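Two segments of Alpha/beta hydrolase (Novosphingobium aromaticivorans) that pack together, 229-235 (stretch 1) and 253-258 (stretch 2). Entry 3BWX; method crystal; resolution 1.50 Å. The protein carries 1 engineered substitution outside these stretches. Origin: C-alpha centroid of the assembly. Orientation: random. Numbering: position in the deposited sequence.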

# COMPACT_ATOMS: atom_id res chain seq x y z
N PRO A 229 9.96 16.18 -2.18
CA PRO A 229 10.97 15.13 -1.94
C PRO A 229 10.40 13.74 -2.12
O PRO A 229 9.34 13.41 -1.54
CB PRO A 229 11.40 15.37 -0.50
CG PRO A 229 11.08 16.83 -0.26
CD PRO A 229 9.87 17.15 -1.08
N LEU A 230 11.07 12.92 -2.92
CA LEU A 230 10.52 11.65 -3.37
C LEU A 230 11.57 10.58 -3.44
O LEU A 230 12.64 10.76 -4.02
CB LEU A 230 9.84 11.82 -4.75
CG LEU A 230 9.10 10.59 -5.31
CD1 LEU A 230 7.93 10.03 -4.46
CD2 LEU A 230 8.60 10.95 -6.75
N LEU A 231 11.17 9.44 -2.91
CA LEU A 231 11.83 8.16 -3.08
C LEU A 231 10.93 7.22 -3.85
O LEU A 231 9.73 7.11 -3.52
CB LEU A 231 12.11 7.53 -1.72
CG LEU A 231 12.55 6.03 -1.67
CD1 LEU A 231 13.91 5.80 -2.35
CD2 LEU A 231 12.56 5.51 -0.19
N VAL A 232 11.53 6.54 -4.83
CA VAL A 232 10.90 5.47 -5.57
C VAL A 232 11.64 4.17 -5.26
O VAL A 232 12.85 4.09 -5.49
CB VAL A 232 10.88 5.73 -7.07
CG1 VAL A 232 10.14 4.58 -7.78
CG2 VAL A 232 10.22 7.03 -7.39
N LEU A 233 10.97 3.18 -4.71
CA LEU A 233 11.50 1.85 -4.52
C LEU A 233 11.00 0.96 -5.65
O LEU A 233 9.84 0.99 -6.06
CB LEU A 233 11.06 1.26 -3.13
CG LEU A 233 11.61 1.99 -1.88
CD1 LEU A 233 10.85 1.64 -0.61
CD2 LEU A 233 13.11 1.73 -1.71
N ARG A 234 11.85 0.10 -6.16
CA ARG A 234 11.48 -0.83 -7.22
C ARG A 234 12.06 -2.20 -6.89
O ARG A 234 13.25 -2.31 -6.56
CB ARG A 234 12.06 -0.37 -8.59
CG ARG A 234 11.67 -1.30 -9.69
CD ARG A 234 12.25 -0.96 -11.02
NE ARG A 234 11.80 -2.06 -11.87
CZ ARG A 234 12.50 -3.13 -12.24
NH1 ARG A 234 13.81 -3.24 -12.02
NH2 ARG A 234 11.89 -4.09 -12.91
N GLY A 235 11.25 -3.26 -7.03
CA GLY A 235 11.78 -4.59 -7.04
C GLY A 235 12.52 -4.88 -8.34
O GLY A 235 11.94 -4.65 -9.40
N PRO A 253 14.47 15.94 -11.00
CA PRO A 253 15.30 16.46 -9.92
C PRO A 253 14.83 16.09 -8.51
O PRO A 253 13.65 16.21 -8.17
CB PRO A 253 15.25 17.99 -10.12
CG PRO A 253 14.52 18.23 -11.38
CD PRO A 253 14.00 16.98 -11.95
N GLY A 254 15.79 15.66 -7.68
CA GLY A 254 15.48 15.26 -6.32
C GLY A 254 14.91 13.87 -6.13
O GLY A 254 14.76 13.44 -5.00
N VAL A 255 14.53 13.17 -7.20
CA VAL A 255 13.93 11.88 -7.04
C VAL A 255 15.04 10.85 -6.87
O VAL A 255 15.95 10.79 -7.69
CB VAL A 255 13.01 11.50 -8.23
CG1 VAL A 255 12.40 10.10 -8.05
CG2 VAL A 255 11.95 12.54 -8.44
N GLU A 256 15.00 10.12 -5.76
CA GLU A 256 15.94 9.03 -5.55
C GLU A 256 15.27 7.70 -5.90
O GLU A 256 14.11 7.49 -5.46
CB GLU A 256 16.45 9.01 -4.11
CG GLU A 256 17.35 7.83 -3.83
CD GLU A 256 18.23 8.03 -2.59
OE1 GLU A 256 19.21 8.79 -2.67
OE2 GLU A 256 17.96 7.43 -1.53
N LEU A 257 15.95 6.86 -6.68
CA LEU A 257 15.48 5.50 -6.99
C LEU A 257 16.36 4.50 -6.27
O LEU A 257 17.62 4.58 -6.38
CB LEU A 257 15.60 5.24 -8.51
CG LEU A 257 15.26 3.85 -9.01
CD1 LEU A 257 13.83 3.37 -8.71
CD2 LEU A 257 15.57 3.81 -10.55
N VAL A 258 15.72 3.55 -5.59
CA VAL A 258 16.40 2.39 -4.98
C VAL A 258 15.81 1.11 -5.53
O VAL A 258 14.60 0.90 -5.46
CB VAL A 258 16.33 2.46 -3.44
CG1 VAL A 258 16.87 1.16 -2.82
CG2 VAL A 258 17.01 3.74 -2.93

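The two stretches lie side by side as neighbouring parallel strands of a β-sheet. Their N-to-C directions differ by only 20°, the axes approach to 4.7 Å, and residues pair in a simple register: Leu-231 lies beside Glu-256, Val-232 beside Leu-257 and Leu-233 beside Val-258.

Parallel strands bond in a staggered ladder, in which a residue of one strand gives its N-H and its C=O to two different residues of the other. Val-232 does this here. Val-232 N donates to Glu-256 O at 2.8 Å, and Val-232 O accepts from Val-258 N at 2.9 Å, so both of its backbone polar groups are satisfied across the interface. Glu-256 is its counterpart on the second strand: besides accepting from Val-232, it donates from its N to Leu-230 O at 3.0 Å. Val-258 likewise uses both groups, since its O accepts from Arg-234 N at 2.9 Å. The first three bonds are nearly straight, with N-H...O angles of 166° to 171°; the last, at Arg-234, is more bent, at 153°. Between these rungs, Leu-231, Leu-233 and Leu-257 direct their backbone N and O away from the partner strand, as alternation requires.

The acceptors do further work. Each of the four bonded carbonyls also receives a CA-H from the partner strand, as in Leu-257 CA to Val-232 O at 3.3 Å and Leu-231 CA to Glu-256 O at 3.4 Å. These weaker contacts supplement the N-H bonds rather than replace them.

Side chains alternate between the two faces of the sheet. On the face bearing Leu-230, Val-232, Val-255 and Leu-257, the packing is wholly apolar across the strands. Val-232 has a methyl for each of two neighbours: Val-232 CG2 lies 3.8 Å from Val-255 CG1, while Val-232 CG1 lies 4.0 Å from Leu-257 CD1. Branching at CB suits valine to an extended strand and sets its two methyls in different directions. Leu-230 extends this surface, its CD2 lying 4.1 Å from Val-255 CG2.

The other face carries Leu-231, Leu-233, Glu-256 and Val-258. Here Val-258 meets both leucines: its CG2 is 3.8 Å from Leu-231 CD1, and its CB is 3.7 Å from Leu-233 CD2. The longer leucine side chains bring their ends nearer the second strand than their CA-to-CB bonds alone would suggest. Glu-256 shares this face but is partly exposed, which suits its charged end; its OE2 is hydrogen-bonded elsewhere in the structure.

Arg-234 divides its chemistry. The backbone N of Arg-234 joins the ladder and Arg-234 CB lies 4.1 Å from Leu-257 CD1, but the end of its side chain leads away, with the guanidinium hydrogen-bonded outside these stretches. Before the second strand, Gly-254 adopts phi/psi of 80/-9, where a CB would be jammed against the carbonyl O of Pro-253; glycine accommodates this turn into the strand.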